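H/ACA ribonucleoprotein complex non-core subunit NAF1 (Saccharomyces cerevisiae, PDB 2V3M) binds RNA and is required for box H/ACA snoRNP maturation and ribosome biogenesis, joining the assembling particle before GAR1 replaces it. Local coordinates at residues Ile29-Ala39 with Lys102-Thr113; Arg68-Glu76 with Tyr86-Leu97. All coordinates share one frame; numbering follows the deposited sequence.

Both contacts lie in the Gar1-like central domain and serve the same curled antiparallel sheet, with contact 2 nested in the chain between the two segments of contact 1. Contact 1 zips strand 30-40 to strand 108-112 over most of its length, so backbone bonds and apolar side chains carry it. Contact 2 pairs backbones only round Thr75 and Glu76; elsewhere strand 70-73 crosses strand 85-89 steeply and apolar packing takes over, ending at helix 95-102. Both are partly buried, contact 1 with exposed residues toward its ends, contact 2 at Thr75 and Lys89, and each is kinked by classic beta bulges. An ion pair bridges the segments in contact 2, whereas in contact 1 Arg104 pairs with Glu107 of its own segment and with Asp67 beyond it.

Contact 1 (Ile29-Ala39 with Lys102-Thr113); sequences IITPIGVLKSA and KVRLGEKAFIVT
Ala109 O is gripped by two backbone donors, Ile33 N at 2.8 Å and Gly34 N at 3.3 Å, the second coming from above the carbonyl plane. This double grip marks a classic beta bulge that shifts the antiparallel register by one residue. Before it, Thr31 and Ile111 exchange N-H and C=O; beyond it, Ala109 N reaches Gly34 O and Leu36 N meets Glu107 O almost in line (169° at the hydrogen). The Phe110 ring turns its CD2-CE2 side to Pro32, CE2 lying 3.8 Å from Pro32 CB, while Ile30 CG2 touches CD2 and the two side chains cross at about a right angle. A serine in place of Phe110 would probably open a gap beside Ile30 and Pro32 that its short side chain could not fill. Ile33 CD1 rests on Ile111 CG2 at 3.9 Å. Farther along, Leu36 holds CG anti to its backbone N (chi1 175°), which directs the branch at the 104-105 turn: CG lies 3.9 Å from Leu105 CD1, and CD2 approaches Arg104 O. Strand 30-40 is thus seated between strand 108-112 and strand 43-48, where Leu36 and Ala39 reach Ile44; strand 62-65 flanks strand 108-112 through the backbone bonding of Phe110 with Cys64.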
loop_
_atom_site.group_PDB
_atom_site.type_symbol
_atom_site.label_atom_id
_atom_site.label_comp_id
_atom_site.label_asym_id
_atom_site.label_seq_id
_atom_site.Cartn_x
_atom_site.Cartn_y
_atom_site.Cartn_z
ATOM N N ILE A 29 24.879 9.528 -7.766
ATOM C CA ILE A 29 23.716 10.247 -8.258
ATOM C C ILE A 29 22.464 9.608 -7.737
ATOM O O ILE A 29 22.340 8.403 -7.688
ATOM C CB ILE A 29 23.754 10.392 -9.784
ATOM C CG1 ILE A 29 25.123 10.977 -10.124
ATOM C CG2 ILE A 29 22.574 11.236 -10.281
ATOM C CD1 ILE A 29 25.386 11.410 -11.454
ATOM N N ILE A 30 21.582 10.477 -7.295
ATOM C CA ILE A 30 20.312 10.143 -6.718
ATOM C C ILE A 30 19.290 10.757 -7.696
ATOM O O ILE A 30 19.533 11.856 -8.242
ATOM C CB ILE A 30 20.282 10.752 -5.287
ATOM C CG1 ILE A 30 19.940 9.711 -4.277
ATOM C CG2 ILE A 30 19.232 11.762 -5.050
ATOM C CD1 ILE A 30 20.984 8.928 -3.966
ATOM N N THR A 31 18.192 10.064 -7.980
ATOM C CA THR A 31 17.190 10.626 -8.916
ATOM C C THR A 31 15.752 10.579 -8.352
ATOM O O THR A 31 15.316 9.495 -7.963
ATOM C CB THR A 31 17.246 9.810 -10.169
ATOM O OG1 THR A 31 18.432 10.146 -10.812
ATOM C CG2 THR A 31 16.061 10.083 -11.137
ATOM N N PRO A 32 15.032 11.724 -8.332
ATOM C CA PRO A 32 13.709 11.734 -7.708
ATOM C C PRO A 32 12.813 10.697 -8.412
ATOM O O PRO A 32 12.938 10.505 -9.624
ATOM C CB PRO A 32 13.229 13.172 -7.905
ATOM C CG PRO A 32 13.994 13.657 -9.068
ATOM C CD PRO A 32 15.365 13.027 -8.920
ATOM N N ILE A 33 11.990 9.982 -7.667
ATOM C CA ILE A 33 11.227 8.950 -8.281
ATOM C C ILE A 33 9.750 8.960 -7.820
ATOM O O ILE A 33 8.901 8.513 -8.568
ATOM C CB ILE A 33 11.892 7.568 -7.976
ATOM C CG1 ILE A 33 11.369 6.488 -8.917
ATOM C CG2 ILE A 33 11.630 7.094 -6.558
ATOM C CD1 ILE A 33 11.939 6.618 -10.358
ATOM N N GLY A 34 9.468 9.449 -6.586
ATOM C CA GLY A 34 8.080 9.463 -6.056
ATOM C C GLY A 34 8.045 9.944 -4.610
ATOM O O GLY A 34 8.917 10.792 -4.181
ATOM N N VAL A 35 7.023 9.504 -3.859
ATOM C CA VAL A 35 6.812 10.081 -2.550
ATOM C C VAL A 35 6.507 8.918 -1.703
ATOM O O VAL A 35 5.749 8.077 -2.097
ATOM C CB VAL A 35 5.653 11.063 -2.528
ATOM C CG1 VAL A 35 5.331 11.509 -1.071
ATOM C CG2 VAL A 35 5.915 12.237 -3.463
ATOM N N LEU A 36 7.146 8.816 -0.548
ATOM C CA LEU A 36 6.900 7.706 0.369
ATOM C C LEU A 36 5.494 7.869 0.899
ATOM O O LEU A 36 5.209 8.926 1.543
ATOM C CB LEU A 36 7.929 7.833 1.485
ATOM C CG LEU A 36 7.931 6.909 2.705
ATOM C CD1 LEU A 36 8.177 5.529 2.300
ATOM C CD2 LEU A 36 9.045 7.303 3.685
ATOM N N LYS A 37 4.596 6.927 0.586
ATOM C CA LYS A 37 3.202 7.100 0.984
ATOM C C LYS A 37 2.678 6.159 2.045
ATOM O O LYS A 37 1.758 6.502 2.714
ATOM C CB LYS A 37 2.336 7.042 -0.206
ATOM C CG LYS A 37 2.503 8.300 -1.067
ATOM C CD LYS A 37 1.852 9.480 -0.449
ATOM C CE LYS A 37 1.576 10.547 -1.480
ATOM N NZ LYS A 37 0.971 11.780 -0.791
ATOM N N SER A 38 3.319 5.009 2.255
ATOM C CA SER A 38 2.789 4.048 3.169
ATOM C C SER A 38 3.780 3.010 3.764
ATOM O O SER A 38 4.790 2.674 3.172
ATOM C CB SER A 38 1.674 3.306 2.488
ATOM O OG SER A 38 0.895 2.755 3.508
ATOM N N ALA A 39 3.457 2.506 4.963
ATOM C CA ALA A 39 4.304 1.551 5.643
ATOM C C ALA A 39 3.457 0.688 6.518
ATOM O O ALA A 39 2.995 1.104 7.595
ATOM C CB ALA A 39 5.374 2.267 6.437
ATOM N N LYS A 102 8.305 4.459 8.512
ATOM C CA LYS A 102 6.947 4.637 9.019
ATOM C C LYS A 102 6.681 6.103 9.399
ATOM O O LYS A 102 5.688 6.724 9.027
ATOM C CB LYS A 102 6.782 3.731 10.266
ATOM C CG LYS A 102 5.406 3.813 11.082
ATOM C CD LYS A 102 4.484 2.716 10.578
ATOM C CE LYS A 102 3.026 2.718 11.046
ATOM N NZ LYS A 102 2.443 1.304 10.959
ATOM N N VAL A 103 7.601 6.658 10.140
ATOM C CA VAL A 103 7.474 7.963 10.684
ATOM C C VAL A 103 7.854 9.097 9.674
ATOM O O VAL A 103 7.663 10.298 9.927
ATOM C CB VAL A 103 8.378 7.939 11.883
ATOM C CG1 VAL A 103 9.134 9.272 12.073
ATOM C CG2 VAL A 103 7.570 7.540 13.038
ATOM N N ARG A 104 8.402 8.739 8.529
ATOM C CA ARG A 104 8.769 9.751 7.581
ATOM C C ARG A 104 7.926 9.777 6.329
ATOM O O ARG A 104 8.441 10.234 5.318
ATOM C CB ARG A 104 10.150 9.441 7.142
ATOM C CG ARG A 104 11.210 9.625 8.238
ATOM C CD ARG A 104 12.264 10.421 7.610
ATOM N NE ARG A 104 13.544 9.777 7.633
ATOM C CZ ARG A 104 14.568 10.169 6.890
ATOM N NH1 ARG A 104 14.462 11.171 6.011
ATOM N NH2 ARG A 104 15.692 9.528 7.005
ATOM N N LEU A 105 6.685 9.258 6.374
ATOM C CA LEU A 105 5.758 9.326 5.293
ATOM C C LEU A 105 5.662 10.705 4.696
ATOM O O LEU A 105 5.658 11.679 5.446
ATOM C CB LEU A 105 4.414 8.950 5.811
ATOM C CG LEU A 105 4.027 7.475 5.661
ATOM C CD1 LEU A 105 5.302 6.540 5.511
ATOM C CD2 LEU A 105 3.091 7.123 6.810
ATOM N N GLY A 106 5.611 10.810 3.349
ATOM C CA GLY A 106 5.352 12.099 2.677
ATOM C C GLY A 106 6.599 12.731 2.095
ATOM O O GLY A 106 6.502 13.686 1.316
ATOM N N GLU A 107 7.773 12.224 2.503
ATOM C CA GLU A 107 9.082 12.686 2.015
ATOM C C GLU A 107 9.299 12.144 0.632
ATOM O O GLU A 107 8.809 11.014 0.318
ATOM C CB GLU A 107 10.233 12.177 2.846
ATOM C CG GLU A 107 10.464 12.943 4.064
ATOM C CD GLU A 107 11.751 12.577 4.830
ATOM O OE1 GLU A 107 12.726 12.164 4.196
ATOM O OE2 GLU A 107 11.797 12.742 6.090
ATOM N N LYS A 108 10.035 12.916 -0.187
ATOM C CA LYS A 108 10.338 12.517 -1.553
ATOM C C LYS A 108 11.237 11.312 -1.631
ATOM O O LYS A 108 12.209 11.263 -0.910
ATOM C CB LYS A 108 11.026 13.609 -2.279
ATOM C CG LYS A 108 10.094 14.623 -2.808
ATOM C CD LYS A 108 10.915 15.681 -3.404
ATOM C CE LYS A 108 10.015 16.701 -4.199
ATOM N NZ LYS A 108 8.946 15.955 -5.102
ATOM N N ALA A 109 10.918 10.309 -2.441
ATOM C CA ALA A 109 11.838 9.168 -2.577
ATOM C C ALA A 109 12.638 9.196 -3.860
ATOM O O ALA A 109 12.266 9.805 -4.879
ATOM C CB ALA A 109 11.122 7.867 -2.504
ATOM N N PHE A 110 13.747 8.499 -3.847
ATOM C CA PHE A 110 14.672 8.630 -4.971
ATOM C C PHE A 110 15.215 7.247 -5.301
ATOM O O PHE A 110 15.248 6.310 -4.483
ATOM C CB PHE A 110 15.898 9.519 -4.691
ATOM C CG PHE A 110 15.576 10.915 -4.281
ATOM C CD1 PHE A 110 15.093 11.214 -2.959
ATOM C CD2 PHE A 110 15.804 11.970 -5.186
ATOM C CE1 PHE A 110 14.833 12.487 -2.637
ATOM C CE2 PHE A 110 15.528 13.243 -4.839
ATOM C CZ PHE A 110 15.069 13.525 -3.586
ATOM N N ILE A 111 15.737 7.151 -6.496
ATOM C CA ILE A 111 16.186 5.898 -6.963
ATOM C C ILE A 111 17.664 6.110 -7.219
ATOM O O ILE A 111 18.085 7.117 -7.797
ATOM C CB ILE A 111 15.328 5.478 -8.167
ATOM C CG1 ILE A 111 15.427 4.011 -8.424
ATOM C CG2 ILE A 111 15.724 6.240 -9.477
ATOM C CD1 ILE A 111 16.890 3.593 -8.811
ATOM N N VAL A 112 18.492 5.231 -6.678
ATOM C CA VAL A 112 19.978 5.347 -6.816
ATOM C C VAL A 112 20.427 4.856 -8.167
ATOM O O VAL A 112 19.882 3.916 -8.704
ATOM C CB VAL A 112 20.649 4.404 -5.856
ATOM C CG1 VAL A 112 22.092 4.278 -6.144
ATOM C CG2 VAL A 112 20.456 4.839 -4.463
ATOM N N THR A 113 21.461 5.429 -8.714
ATOM C CA THR A 113 21.819 5.118 -10.113
ATOM C C THR A 113 23.305 4.797 -10.312
ATOM O O THR A 113 23.717 3.650 -10.191
ATOM C CB THR A 113 21.460 6.314 -11.046
ATOM O OG1 THR A 113 20.066 6.666 -10.874
ATOM C CG2 THR A 113 21.796 5.997 -12.532
#

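Contact 2 (Arg68-Glu76 with Tyr86-Leu97); sequences RTLIGMLTE and YRIKLPDSKKNL
Ile88 packs against the bend of 68-76 in the tighter part of the contact, where Ile71, Gly72, Ile88 and Leu90 are all buried. Its CG2 lies 4.2 Å from Ile71 CG2 and also faces the backbone of Met73, present as selenomethionine. Gly72, having no side chain, passes next to the same methyl. Nearby, Leu97 CD2 reaches Leu70 O, carried there by a side chain extended away from its own backbone N (chi1 175°). Strands 70-73 and 86-89 cross at 97°, so this part is packing, not strand pairing.

The other end is polar and more open, with Thr75 and Lys89 exposed and Glu76 and Arg87 partly so. Arg87 O accepts from Thr75 N at 2.8 Å and Glu76 N at 2.9 Å, both in the carbonyl plane, and Arg87 N returns a bond to Glu76 O. Thr75 OG1 takes the Lys89 N-H nearly straight, at 175°. Glu76 OE1 forms a salt bridge with Arg87 NH1 at the guanidinium edge, the two planes roughly perpendicular; the modelled separation is implausibly short, so its exact geometry is doubtful. Thr75 CG2 sits over one guanidinium face, offset toward its rim, 4.0 Å above the plane. Arg87 NE is also bound by Asn43, and Glu76 OE2 by Gly79 N of the second subunit, tying the pair to the dimer interface.

Thr75 and Glu76 both face Arg87, a classic beta bulge in which the two N-H groups share its carbonyl, here joining strands 76-78 and 85-89 in the antiparallel sheet of the Gar1-like domain.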
loop_
_atom_site.group_PDB
_atom_site.type_symbol
_atom_site.label_atom_id
_atom_site.label_comp_id
_atom_site.label_asym_id
_atom_site.label_seq_id
_atom_site.Cartn_x
_atom_site.Cartn_y
_atom_site.Cartn_z
ATOM N N ARG A 68 19.811 10.309 1.651
ATOM C CA ARG A 68 20.452 9.040 1.408
ATOM C C ARG A 68 20.205 7.909 2.441
ATOM O O ARG A 68 20.942 6.935 2.516
ATOM C CB ARG A 68 21.919 9.239 1.120
ATOM C CG ARG A 68 22.193 9.746 -0.266
ATOM C CD ARG A 68 23.451 10.508 -0.333
ATOM N NE ARG A 68 23.352 11.566 -1.341
ATOM C CZ ARG A 68 23.679 11.420 -2.630
ATOM N NH1 ARG A 68 24.070 10.230 -3.074
ATOM N NH2 ARG A 68 23.578 12.438 -3.500
ATOM N N THR A 69 19.121 8.044 3.192
ATOM C CA THR A 69 18.653 7.000 4.044
ATOM C C THR A 69 18.144 5.937 3.088
ATOM O O THR A 69 17.270 6.160 2.265
ATOM C CB THR A 69 17.539 7.460 4.968
ATOM O OG1 THR A 69 18.068 8.392 5.921
ATOM C CG2 THR A 69 17.013 6.262 5.702
ATOM N N LEU A 70 18.738 4.762 3.177
ATOM C CA LEU A 70 18.422 3.692 2.290
ATOM C C LEU A 70 17.078 3.023 2.627
ATOM O O LEU A 70 16.932 2.533 3.784
ATOM C CB LEU A 70 19.515 2.677 2.422
ATOM C CG LEU A 70 19.050 1.256 2.000
ATOM C CD1 LEU A 70 19.200 1.151 0.502
ATOM C CD2 LEU A 70 19.760 -0.002 2.689
ATOM N N ILE A 71 16.141 2.966 1.645
ATOM C CA ILE A 71 14.882 2.312 1.850
ATOM C C ILE A 71 14.957 0.814 1.554
ATOM O O ILE A 71 14.801 -0.089 2.385
ATOM C CB ILE A 71 13.829 2.875 1.031
ATOM C CG1 ILE A 71 13.593 4.354 1.438
ATOM C CG2 ILE A 71 12.598 1.944 1.228
ATOM C CD1 ILE A 71 12.512 5.036 0.687
ATOM N N GLY A 72 15.260 0.524 0.325
ATOM C CA GLY A 72 15.529 -0.885 -0.001
ATOM C C GLY A 72 15.236 -1.137 -1.487
ATOM O O GLY A 72 15.252 -0.255 -2.373
HETATM N N MSE A 73 15.014 -2.393 -1.806
HETATM C CA MSE A 73 15.099 -2.775 -3.210
HETATM C C MSE A 73 13.736 -3.056 -3.718
HETATM O O MSE A 73 12.861 -3.556 -2.979
HETATM C CB MSE A 73 15.769 -4.044 -3.288
HETATM C CG MSE A 73 16.312 -4.210 -4.592
HETATM SE SE MSE A 73 17.975 -4.161 -3.711
HETATM C CE MSE A 73 19.068 -5.477 -4.478
ATOM N N LEU A 74 13.501 -2.762 -4.983
ATOM C CA LEU A 74 12.117 -2.887 -5.527
ATOM C C LEU A 74 11.548 -4.302 -5.441
ATOM O O LEU A 74 12.187 -5.300 -5.752
ATOM C CB LEU A 74 12.102 -2.552 -6.997
ATOM C CG LEU A 74 10.741 -2.672 -7.690
ATOM C CD1 LEU A 74 9.851 -1.575 -7.151
ATOM C CD2 LEU A 74 10.857 -2.372 -9.096
ATOM N N THR A 75 10.328 -4.448 -5.021
ATOM C CA THR A 75 9.874 -5.807 -4.816
ATOM C C THR A 75 8.742 -6.028 -5.755
ATOM O O THR A 75 8.626 -7.050 -6.387
ATOM C CB THR A 75 9.239 -6.021 -3.439
ATOM O OG1 THR A 75 10.160 -5.686 -2.408
ATOM C CG2 THR A 75 8.874 -7.493 -3.237
ATOM N N GLU A 76 7.853 -5.055 -5.804
ATOM C CA GLU A 76 6.774 -5.107 -6.743
ATOM C C GLU A 76 6.288 -3.760 -7.255
ATOM O O GLU A 76 6.212 -2.731 -6.520
ATOM C CB GLU A 76 5.620 -5.767 -6.083
ATOM C CG GLU A 76 4.471 -6.014 -6.952
ATOM C CD GLU A 76 3.197 -6.526 -6.188
ATOM O OE1 GLU A 76 3.151 -6.573 -4.941
ATOM O OE2 GLU A 76 2.150 -6.888 -6.783
ATOM N N TYR A 86 5.161 1.580 -6.044
ATOM C CA TYR A 86 6.245 0.676 -5.908
ATOM C C TYR A 86 6.152 0.084 -4.533
ATOM O O TYR A 86 5.875 0.783 -3.565
ATOM C CB TYR A 86 7.497 1.436 -6.080
ATOM C CG TYR A 86 7.592 2.089 -7.402
ATOM C CD1 TYR A 86 7.911 3.445 -7.520
ATOM C CD2 TYR A 86 7.341 1.377 -8.560
ATOM C CE1 TYR A 86 7.997 4.070 -8.770
ATOM C CE2 TYR A 86 7.487 1.956 -9.797
ATOM C CZ TYR A 86 7.801 3.321 -9.915
ATOM O OH TYR A 86 7.911 3.882 -11.197
ATOM N N ARG A 87 6.323 -1.217 -4.421
ATOM C CA ARG A 87 6.347 -1.825 -3.094
ATOM C C ARG A 87 7.703 -2.420 -2.765
ATOM O O ARG A 87 8.252 -3.252 -3.574
ATOM C CB ARG A 87 5.287 -2.866 -3.084
ATOM C CG ARG A 87 5.029 -3.578 -1.780
ATOM C CD ARG A 87 4.121 -4.808 -2.162
ATOM N NE ARG A 87 4.643 -5.962 -1.504
ATOM C CZ ARG A 87 4.854 -7.160 -2.028
ATOM N NH1 ARG A 87 4.550 -7.470 -3.267
ATOM N NH2 ARG A 87 5.333 -8.113 -1.246
ATOM N N ILE A 88 8.261 -1.979 -1.617
ATOM C CA ILE A 88 9.577 -2.467 -1.127
ATOM C C ILE A 88 9.296 -3.265 0.137
ATOM O O ILE A 88 8.842 -2.717 1.110
ATOM C CB ILE A 88 10.555 -1.329 -0.830
ATOM C CG1 ILE A 88 10.938 -0.590 -2.089
ATOM C CG2 ILE A 88 11.851 -1.919 -0.300
ATOM C CD1 ILE A 88 10.427 0.696 -2.186
ATOM N N LYS A 89 9.504 -4.557 0.088
ATOM C CA LYS A 89 9.332 -5.342 1.244
ATOM C C LYS A 89 10.610 -5.485 2.005
ATOM O O LYS A 89 11.530 -6.030 1.409
ATOM C CB LYS A 89 8.937 -6.708 0.800
ATOM C CG LYS A 89 8.947 -7.739 1.878
ATOM C CD LYS A 89 7.807 -7.569 2.841
ATOM C CE LYS A 89 7.616 -8.932 3.508
ATOM N NZ LYS A 89 6.463 -9.026 4.440
ATOM N N LEU A 90 10.682 -4.996 3.273
ATOM C CA LEU A 90 11.874 -5.114 4.096
ATOM C C LEU A 90 11.874 -6.514 4.804
ATOM O O LEU A 90 10.821 -7.078 5.103
ATOM C CB LEU A 90 11.942 -3.997 5.094
ATOM C CG LEU A 90 11.986 -2.597 4.532
ATOM C CD1 LEU A 90 11.974 -1.604 5.651
ATOM C CD2 LEU A 90 13.174 -2.378 3.703
ATOM N N PRO A 91 13.063 -7.098 5.044
ATOM C CA PRO A 91 13.144 -8.331 5.839
ATOM C C PRO A 91 12.924 -8.029 7.315
ATOM O O PRO A 91 12.936 -6.836 7.709
ATOM C CB PRO A 91 14.590 -8.781 5.606
ATOM C CG PRO A 91 15.355 -7.574 5.274
ATOM C CD PRO A 91 14.398 -6.645 4.590
ATOM N N ASP A 92 12.743 -9.066 8.118
ATOM C CA ASP A 92 12.612 -8.912 9.571
ATOM C C ASP A 92 13.751 -8.240 10.296
ATOM O O ASP A 92 13.542 -7.592 11.318
ATOM C CB ASP A 92 12.488 -10.270 10.198
ATOM C CG ASP A 92 11.189 -10.894 9.892
ATOM O OD1 ASP A 92 10.701 -10.661 8.760
ATOM O OD2 ASP A 92 10.656 -11.599 10.792
ATOM N N SER A 93 14.960 -8.452 9.805
ATOM C CA SER A 93 16.130 -7.869 10.415
ATOM C C SER A 93 16.127 -6.345 10.282
ATOM O O SER A 93 16.841 -5.640 11.018
ATOM C CB SER A 93 17.379 -8.487 9.794
ATOM O OG SER A 93 17.260 -8.552 8.377
ATOM N N LYS A 94 15.280 -5.851 9.381
ATOM C CA LYS A 94 15.202 -4.419 9.142
ATOM C C LYS A 94 14.003 -3.687 9.751
ATOM O O LYS A 94 13.675 -2.597 9.352
ATOM C CB LYS A 94 15.430 -4.122 7.668
ATOM C CG LYS A 94 16.932 -4.307 7.296
ATOM C CD LYS A 94 17.398 -3.135 6.395
ATOM C CE LYS A 94 18.485 -3.533 5.353
ATOM N NZ LYS A 94 18.099 -2.978 3.971
ATOM N N LYS A 95 13.419 -4.282 10.777
ATOM C CA LYS A 95 12.431 -3.621 11.621
ATOM C C LYS A 95 12.767 -2.199 12.108
ATOM O O LYS A 95 11.900 -1.323 12.092
ATOM C CB LYS A 95 12.120 -4.495 12.823
ATOM C CG LYS A 95 10.629 -4.497 13.090
ATOM C CD LYS A 95 10.346 -4.468 14.616
ATOM C CE LYS A 95 9.787 -5.801 15.075
ATOM N NZ LYS A 95 9.213 -5.956 16.467
ATOM N N ASN A 96 14.002 -1.980 12.562
ATOM C CA ASN A 96 14.387 -0.657 13.029
ATOM C C ASN A 96 14.279 0.397 11.907
ATOM O O ASN A 96 13.942 1.585 12.134
ATOM C CB ASN A 96 15.768 -0.683 13.658
ATOM C CG ASN A 96 15.762 -1.303 15.050
ATOM O OD1 ASN A 96 16.762 -1.238 15.775
ATOM N ND2 ASN A 96 14.626 -1.901 15.449
ATOM N N LEU A 97 14.525 -0.056 10.687
ATOM C CA LEU A 97 14.528 0.811 9.542
ATOM C C LEU A 97 13.093 1.104 9.146
ATOM O O LEU A 97 12.751 2.250 8.823
ATOM C CB LEU A 97 15.334 0.157 8.406
ATOM C CG LEU A 97 15.272 0.987 7.138
ATOM C CD1 LEU A 97 16.022 2.272 7.318
ATOM C CD2 LEU A 97 15.735 0.231 5.878
#